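Local coordinates for protein aryl acylamidase (bacterium CSBL00001, PDB 4YJ6) that probably hydrolyses the amide bond of aryl acylamides, at residues L435-P447 / G457-V470. Sequence-based numbering, arbitrary orientation.
Sequences LTNFSGHPSASVP and GMLIIGDRQADLDV
Arg464 lies across His441 at about a right angle, its CG over one face of the imidazole, 3.9 Å from the ring centroid in a CH-pi contact. Bends at chi2 (-79°) and chi3 (-63°) then turn the chain toward the end of helix 434-439, where NH1 donates to Ser439 O at 2.8 Å. That carbonyl oxygen is met edge-on by the guanidinium, which stands almost perpendicular to the imidazole. Replacing Arg464 by an alanine is likely to leave Ser439 O without this donor and His441 without the carbon over that face. The imidazole is also held through ND1, which shares a hydrogen bond with Ser439 OG, while its CD2 edge meets Gly462 O at 3.3 Å. Gly440, the first residue past the helix, has positive phi, and a water bridges its carbonyl to Gln465 N.

Beyond this corner the strands pair antiparallel. Ala444 and Ile460 exchange two backbone bonds, as do Val446 and Met458, and Gly462 N reaches Pro442 O at 3.0 Å. On the face of Ala444 and Val446, Val470 CG1 from the following helix touches Ala444 CB at 3.6 Å, and Val446 CG2 presses tightly against CE of selenomethionine Met458, at 3.5 Å. On the other face, Leu459 CD1 lies against Ser443 OG, a hydroxyl bonded to Gln201, and Ile461 CD1 meets Thr436 CG2 tip to tip. The Pro442 ring packs against the type II turn 463-466, its CD 3.1 Å from Asp463 O. Asp467, its OD2 beside Pro442 CB, is bonded through OD1 to Ser203 OG and forms a salt bridge with Arg206.

Strand 198-201 flanks 443-451 and strand 394-398 flanks 454-462, placing this beta hairpin centrally in the mixed sheet of the amidase signature fold.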
ATOM      1  N   LEU A 435       8.044 -10.781   0.948  1.00 11.13           N
ATOM      2  CA  LEU A 435       7.905 -12.140   1.506  1.00  9.91           C
ATOM      3  C   LEU A 435       6.431 -12.483   1.795  1.00  9.35           C
ATOM      4  O   LEU A 435       6.046 -13.635   1.641  1.00 10.21           O
ATOM      5  CB  LEU A 435       8.729 -12.327   2.769  1.00 10.51           C
ATOM      6  CG  LEU A 435      10.226 -12.150   2.560  1.00 11.39           C
ATOM      7  CD1 LEU A 435      10.947 -12.253   3.934  1.00 11.74           C
ATOM      8  CD2 LEU A 435      10.759 -13.182   1.589  1.00 12.14           C
ATOM      9  N   THR A 436       5.606 -11.513   2.233  1.00  9.83           N
ATOM     10  CA  THR A 436       4.209 -11.863   2.544  1.00  9.08           C
ATOM     11  C   THR A 436       3.339 -11.880   1.291  1.00  9.81           C
ATOM     12  O   THR A 436       2.227 -12.396   1.320  1.00 11.68           O
ATOM     13  CB  THR A 436       3.561 -10.896   3.556  1.00  9.67           C
ATOM     14  OG1 THR A 436       3.464  -9.599   2.971  1.00 10.16           O
ATOM     15  CG2 THR A 436       4.415 -10.807   4.828  1.00 10.68           C
ATOM     16  N   ASN A 437       3.824 -11.339   0.179  1.00  9.18           N
ATOM     17  CA  ASN A 437       3.144 -11.604  -1.096  1.00  9.66           C
ATOM     18  C   ASN A 437       3.432 -13.036  -1.558  1.00  9.71           C
ATOM     19  O   ASN A 437       2.655 -13.623  -2.275  1.00 10.97           O
ATOM     20  CB  ASN A 437       3.566 -10.592  -2.172  1.00 10.61           C
ATOM     21  CG  ASN A 437       3.287  -9.176  -1.736  1.00 11.34           C
ATOM     22  OD1 ASN A 437       4.166  -8.523  -1.184  1.00 10.83           O
ATOM     23  ND2 ASN A 437       2.059  -8.702  -1.952  1.00  8.85           N
ATOM     24  N   PHE A 438       4.574 -13.599  -1.155  1.00  9.47           N
ATOM     25  CA  PHE A 438       4.754 -15.040  -1.348  1.00 10.00           C
ATOM     26  C   PHE A 438       3.891 -15.847  -0.380  1.00 10.60           C
ATOM     27  O   PHE A 438       3.305 -16.864  -0.767  1.00 10.44           O
ATOM     28  CB  PHE A 438       6.206 -15.451  -1.065  1.00  9.52           C
ATOM     29  CG  PHE A 438       7.182 -15.019  -2.119  1.00 11.46           C
ATOM     30  CD1 PHE A 438       6.773 -14.727  -3.411  1.00 13.25           C
ATOM     31  CD2 PHE A 438       8.539 -14.991  -1.816  1.00 15.42           C
ATOM     32  CE1 PHE A 438       7.738 -14.350  -4.396  1.00 14.74           C
ATOM     33  CE2 PHE A 438       9.485 -14.641  -2.777  1.00 14.23           C
ATOM     34  CZ  PHE A 438       9.090 -14.330  -4.060  1.00 11.58           C
ATOM     35  N   SER A 439       3.800 -15.404   0.880  1.00  9.99           N
ATOM     36  CA  SER A 439       3.281 -16.282   1.923  1.00 10.02           C
ATOM     37  C   SER A 439       1.834 -16.106   2.369  1.00  9.88           C
ATOM     38  O   SER A 439       1.248 -17.070   2.888  1.00 10.31           O
ATOM     39  CB  SER A 439       4.192 -16.212   3.168  1.00 11.39           C
ATOM     40  OG  SER A 439       3.981 -14.996   3.876  1.00 11.97           O
ATOM     41  N   GLY A 440       1.275 -14.900   2.175  1.00  8.58           N
ATOM     42  CA  GLY A 440      -0.151 -14.679   2.381  1.00 10.19           C
ATOM     43  C   GLY A 440      -0.491 -14.137   3.765  1.00 11.43           C
ATOM     44  O   GLY A 440      -1.637 -13.844   4.049  1.00  8.97           O
ATOM     45  N   HIS A 441       0.508 -13.980   4.621  1.00 10.02           N
ATOM     46  CA  HIS A 441       0.293 -13.491   5.997  1.00  9.92           C
ATOM     47  C   HIS A 441      -0.076 -12.033   6.015  1.00  9.46           C
ATOM     48  O   HIS A 441       0.440 -11.277   5.219  1.00 10.16           O
ATOM     49  CB  HIS A 441       1.611 -13.660   6.780  1.00  9.20           C
ATOM     50  CG  HIS A 441       1.995 -15.084   6.963  1.00 10.43           C
ATOM     51  ND1 HIS A 441       2.491 -15.868   5.933  1.00 10.49           N
ATOM     52  CD2 HIS A 441       1.901 -15.894   8.046  1.00 12.06           C
ATOM     53  CE1 HIS A 441       2.683 -17.090   6.385  1.00 11.01           C
ATOM     54  NE2 HIS A 441       2.322 -17.139   7.658  1.00 11.31           N
ATOM     55  N   PRO A 442      -0.961 -11.628   6.930  1.00  9.09           N
ATOM     56  CA  PRO A 442      -1.277 -10.208   7.094  1.00  9.65           C
ATOM     57  C   PRO A 442      -0.064  -9.458   7.703  1.00  9.13           C
ATOM     58  O   PRO A 442       0.616 -10.049   8.535  1.00  9.65           O
ATOM     59  CB  PRO A 442      -2.422 -10.231   8.107  1.00 10.37           C
ATOM     60  CG  PRO A 442      -2.151 -11.483   8.992  1.00  9.70           C
ATOM     61  CD  PRO A 442      -1.643 -12.489   7.927  1.00  8.37           C
ATOM     62  N   SER A 443       0.164  -8.201   7.333  1.00  8.93           N
ATOM     63  CA  SER A 443       1.219  -7.435   7.968  1.00 10.39           C
ATOM     64  C   SER A 443       0.901  -5.952   7.848  1.00 10.19           C
ATOM     65  O   SER A 443       0.135  -5.549   6.973  1.00 10.34           O
ATOM     66  CB  SER A 443       2.589  -7.741   7.322  1.00 11.21           C
ATOM     67  OG  SER A 443       2.664  -7.278   5.974  1.00 10.15           O
ATOM     68  N   ALA A 444       1.504  -5.146   8.714  1.00  9.74           N
ATOM     69  CA  ALA A 444       1.298  -3.705   8.609  1.00  9.25           C
ATOM     70  C   ALA A 444       2.619  -3.012   8.863  1.00 10.90           C
ATOM     71  O   ALA A 444       3.390  -3.446   9.703  1.00 11.51           O
ATOM     72  CB  ALA A 444       0.244  -3.241   9.628  1.00  9.99           C
ATOM     73  N   SER A 445       2.867  -1.935   8.131  1.00 11.58           N
ATOM     74  CA  SER A 445       4.026  -1.101   8.413  1.00 11.26           C
ATOM     75  C   SER A 445       3.617  -0.026   9.428  1.00 12.65           C
ATOM     76  O   SER A 445       2.716   0.764   9.157  1.00 11.34           O
ATOM     77  CB  SER A 445       4.577  -0.451   7.154  1.00 12.88           C
ATOM     78  OG  SER A 445       5.756   0.300   7.493  1.00 12.58           O
ATOM     79  N   VAL A 446       4.297  -0.007  10.578  1.00 10.72           N
ATOM     80  CA  VAL A 446       4.103   1.022  11.604  1.00 12.01           C
ATOM     81  C   VAL A 446       5.289   1.999  11.629  1.00 11.83           C
ATOM     82  O   VAL A 446       6.448   1.585  11.631  1.00 11.79           O
ATOM     83  CB  VAL A 446       3.920   0.442  13.051  1.00 13.45           C
ATOM     84  CG1 VAL A 446       2.624  -0.361  13.132  1.00 17.65           C
ATOM     85  CG2 VAL A 446       5.094  -0.457  13.495  1.00 15.67           C
ATOM     86  N   PRO A 447       5.006   3.295  11.698  1.00 10.09           N
ATOM     87  CA  PRO A 447       6.108   4.264  11.731  1.00 10.20           C
ATOM     88  C   PRO A 447       6.954   4.032  12.967  1.00 12.96           C
ATOM     89  O   PRO A 447       6.420   4.017  14.073  1.00 13.39           O
ATOM     90  CB  PRO A 447       5.358   5.620  11.825  1.00 11.81           C
ATOM     91  CG  PRO A 447       4.061   5.356  11.019  1.00 12.26           C
ATOM     92  CD  PRO A 447       3.696   3.924  11.396  1.00 12.05           C
ATOM     93  N   GLY A 457       9.972   2.475   8.637  1.00 14.20           N
ATOM     94  CA  GLY A 457       8.931   1.655   9.212  1.00 11.69           C
ATOM     95  C   GLY A 457       9.360   0.319   9.788  1.00 12.67           C
ATOM     96  O   GLY A 457      10.391  -0.262   9.406  1.00 12.31           O
HETATM   97  N   MSE A 458       8.558  -0.164  10.733  1.00 11.68           N
HETATM   98  CA  MSE A 458       8.693  -1.537  11.205  1.00 10.15           C
HETATM   99  C   MSE A 458       7.496  -2.365  10.752  1.00 14.42           C
HETATM  100  O   MSE A 458       6.363  -1.899  10.819  1.00 12.73           O
HETATM  101  CB  MSE A 458       8.732  -1.553  12.723  1.00 14.00           C
HETATM  102  CG  MSE A 458       8.517  -2.938  13.245  1.00 15.98           C
HETATM  103 SE   MSE A 458       8.902  -2.863  15.161  1.00 44.07          SE
HETATM  104  CE  MSE A 458       7.295  -2.016  15.719  1.00 21.37           C
ATOM    105  N   LEU A 459       7.754  -3.572  10.246  1.00 11.27           N
ATOM    106  CA  LEU A 459       6.658  -4.435   9.790  1.00  9.74           C
ATOM    107  C   LEU A 459       6.261  -5.360  10.921  1.00 11.19           C
ATOM    108  O   LEU A 459       7.110  -5.985  11.556  1.00 12.13           O
ATOM    109  CB  LEU A 459       7.129  -5.280   8.605  1.00 10.08           C
ATOM    110  CG  LEU A 459       5.964  -5.966   7.858  1.00 10.31           C
ATOM    111  CD1 LEU A 459       5.122  -4.868   7.163  1.00  9.23           C
ATOM    112  CD2 LEU A 459       6.504  -6.946   6.813  1.00  9.27           C
ATOM    113  N   ILE A 460       4.964  -5.411  11.198  1.00  8.90           N
ATOM    114  CA  ILE A 460       4.408  -6.372  12.123  1.00  9.04           C
ATOM    115  C   ILE A 460       3.677  -7.428  11.309  1.00 11.81           C
ATOM    116  O   ILE A 460       2.742  -7.095  10.569  1.00 10.19           O
ATOM    117  CB  ILE A 460       3.392  -5.663  13.047  1.00  9.81           C
ATOM    118  CG1 ILE A 460       4.084  -4.523  13.819  1.00 14.26           C
ATOM    119  CG2 ILE A 460       2.665  -6.676  13.990  1.00 10.91           C
ATOM    120  CD1 ILE A 460       3.139  -3.739  14.773  1.00 12.78           C
ATOM    121  N   ILE A 461       4.100  -8.684  11.429  1.00  8.59           N
ATOM    122  CA  ILE A 461       3.479  -9.765  10.662  1.00 10.38           C
ATOM    123  C   ILE A 461       2.709 -10.692  11.603  1.00  9.96           C
ATOM    124  O   ILE A 461       3.243 -11.090  12.666  1.00  9.71           O
ATOM    125  CB  ILE A 461       4.572 -10.596   9.919  1.00 10.64           C
ATOM    126  CG1 ILE A 461       5.492  -9.683   9.082  1.00 12.13           C
ATOM    127  CG2 ILE A 461       3.899 -11.690   9.037  1.00  8.48           C
ATOM    128  CD1 ILE A 461       6.662 -10.469   8.334  1.00 13.12           C
ATOM    129  N   GLY A 462       1.470 -11.056  11.232  1.00  9.87           N
ATOM    130  CA  GLY A 462       0.733 -12.050  11.995  1.00 10.05           C
ATOM    131  C   GLY A 462       0.678 -13.383  11.298  1.00  9.05           C
ATOM    132  O   GLY A 462       1.067 -13.514  10.131  1.00  9.01           O
ATOM    133  N   ASP A 463       0.184 -14.382  12.029  1.00  9.17           N
ATOM    134  CA  ASP A 463      -0.061 -15.715  11.468  1.00 10.18           C
ATOM    135  C   ASP A 463      -1.111 -15.566  10.372  1.00  9.88           C
ATOM    136  O   ASP A 463      -1.804 -14.543  10.288  1.00  9.44           O
ATOM    137  CB  ASP A 463      -0.609 -16.611  12.585  1.00 10.69           C
ATOM    138  CG  ASP A 463      -0.622 -18.082  12.245  1.00 12.60           C
ATOM    139  OD1 ASP A 463      -0.060 -18.521  11.223  1.00 11.55           O
ATOM    140  OD2 ASP A 463      -1.189 -18.828  13.078  1.00 16.39           O
ATOM    141  N   ARG A 464      -1.221 -16.582   9.521  1.00  9.49           N
ATOM    142  CA  ARG A 464      -2.308 -16.545   8.526  1.00  9.68           C
ATOM    143  C   ARG A 464      -3.635 -16.222   9.187  1.00  9.98           C
ATOM    144  O   ARG A 464      -4.004 -16.812  10.193  1.00 10.05           O
ATOM    145  CB  ARG A 464      -2.379 -17.891   7.756  1.00  9.66           C
ATOM    146  CG  ARG A 464      -1.155 -18.134   6.819  1.00 12.85           C
ATOM    147  CD  ARG A 464      -1.214 -17.354   5.456  1.00 12.48           C
ATOM    148  NE  ARG A 464      -2.344 -17.797   4.675  1.00 18.93           N
ATOM    149  CZ  ARG A 464      -2.342 -18.268   3.431  1.00 14.08           C
ATOM    150  NH1 ARG A 464      -1.271 -18.322   2.606  1.00 12.62           N
ATOM    151  NH2 ARG A 464      -3.496 -18.623   2.968  1.00 12.11           N
ATOM    152  N   GLN A 465      -4.365 -15.268   8.588  1.00  8.65           N
ATOM    153  CA  GLN A 465      -5.705 -14.845   9.043  1.00  7.20           C
ATOM    154  C   GLN A 465      -5.739 -14.153  10.406  1.00 10.64           C
ATOM    155  O   GLN A 465      -6.825 -13.903  10.946  1.00 12.29           O
ATOM    156  CB  GLN A 465      -6.730 -15.989   8.936  1.00  8.43           C
ATOM    157  CG  GLN A 465      -7.201 -16.134   7.465  1.00  9.64           C
ATOM    158  CD  GLN A 465      -7.850 -17.476   7.219  1.00 10.86           C
ATOM    159  OE1 GLN A 465      -9.027 -17.670   7.494  1.00  9.81           O
ATOM    160  NE2 GLN A 465      -7.072 -18.426   6.741  1.00 10.94           N
ATOM    161  N   ALA A 466      -4.565 -13.792  10.935  1.00 10.33           N
ATOM    162  CA  ALA A 466      -4.526 -13.113  12.226  1.00 11.93           C
ATOM    163  C   ALA A 466      -4.469 -11.591  12.066  1.00  9.46           C
ATOM    164  O   ALA A 466      -3.683 -10.891  12.717  1.00 10.75           O
ATOM    165  CB  ALA A 466      -3.330 -13.637  13.090  1.00  9.22           C
ATOM    166  N   ASP A 467      -5.333 -11.058  11.213  1.00  9.74           N
ATOM    167  CA  ASP A 467      -5.403  -9.616  11.022  1.00  9.24           C
ATOM    168  C   ASP A 467      -5.624  -8.869  12.330  1.00 10.75           C
ATOM    169  O   ASP A 467      -5.042  -7.801  12.542  1.00 10.31           O
ATOM    170  CB  ASP A 467      -6.573  -9.263  10.100  1.00  8.77           C
ATOM    171  CG  ASP A 467      -6.473  -9.926   8.737  1.00 10.75           C
ATOM    172  OD1 ASP A 467      -6.612 -11.163   8.699  1.00 10.07           O
ATOM    173  OD2 ASP A 467      -6.205  -9.209   7.746  1.00 10.93           O
ATOM    174  N   LEU A 468      -6.466  -9.406  13.210  1.00  9.40           N
ATOM    175  CA  LEU A 468      -6.766  -8.643  14.437  1.00 12.14           C
ATOM    176  C   LEU A 468      -5.514  -8.602  15.346  1.00 10.87           C
ATOM    177  O   LEU A 468      -5.301  -7.623  16.037  1.00 11.44           O
ATOM    178  CB  LEU A 468      -7.938  -9.275  15.213  1.00 11.65           C
ATOM    179  CG  LEU A 468      -9.285  -9.222  14.473  1.00 17.77           C
ATOM    180  CD1 LEU A 468     -10.477  -9.587  15.373  1.00 19.69           C
ATOM    181  CD2 LEU A 468      -9.492  -7.893  13.902  1.00 17.13           C
ATOM    182  N   ASP A 469      -4.675  -9.637  15.316  1.00 10.46           N
ATOM    183  CA  ASP A 469      -3.437  -9.614  16.123  1.00 12.58           C
ATOM    184  C   ASP A 469      -2.537  -8.482  15.620  1.00 13.49           C
ATOM    185  O   ASP A 469      -1.836  -7.824  16.397  1.00 11.88           O
ATOM    186  CB  ASP A 469      -2.653 -10.931  15.983  1.00 12.59           C
ATOM    187  CG  ASP A 469      -3.233 -12.087  16.800  1.00 17.98           C
ATOM    188  OD1 ASP A 469      -4.104 -11.851  17.670  1.00 17.64           O
ATOM    189  OD2 ASP A 469      -2.779 -13.246  16.581  1.00 15.17           O
ATOM    190  N   VAL A 470      -2.508  -8.288  14.307  1.00 10.72           N
ATOM    191  CA  VAL A 470      -1.688  -7.218  13.714  1.00 10.55           C
ATOM    192  C   VAL A 470      -2.245  -5.864  14.158  1.00 11.02           C
ATOM    193  O   VAL A 470      -1.479  -4.982  14.549  1.00 11.36           O
ATOM    194  CB  VAL A 470      -1.637  -7.299  12.190  1.00 11.26           C
ATOM    195  CG1 VAL A 470      -0.831  -6.115  11.589  1.00 10.47           C
ATOM    196  CG2 VAL A 470      -0.998  -8.633  11.760  1.00 12.08           C
TER
HETATM  197  O   HOH W   1      -3.530 -15.125   5.847  1.00 12.36           O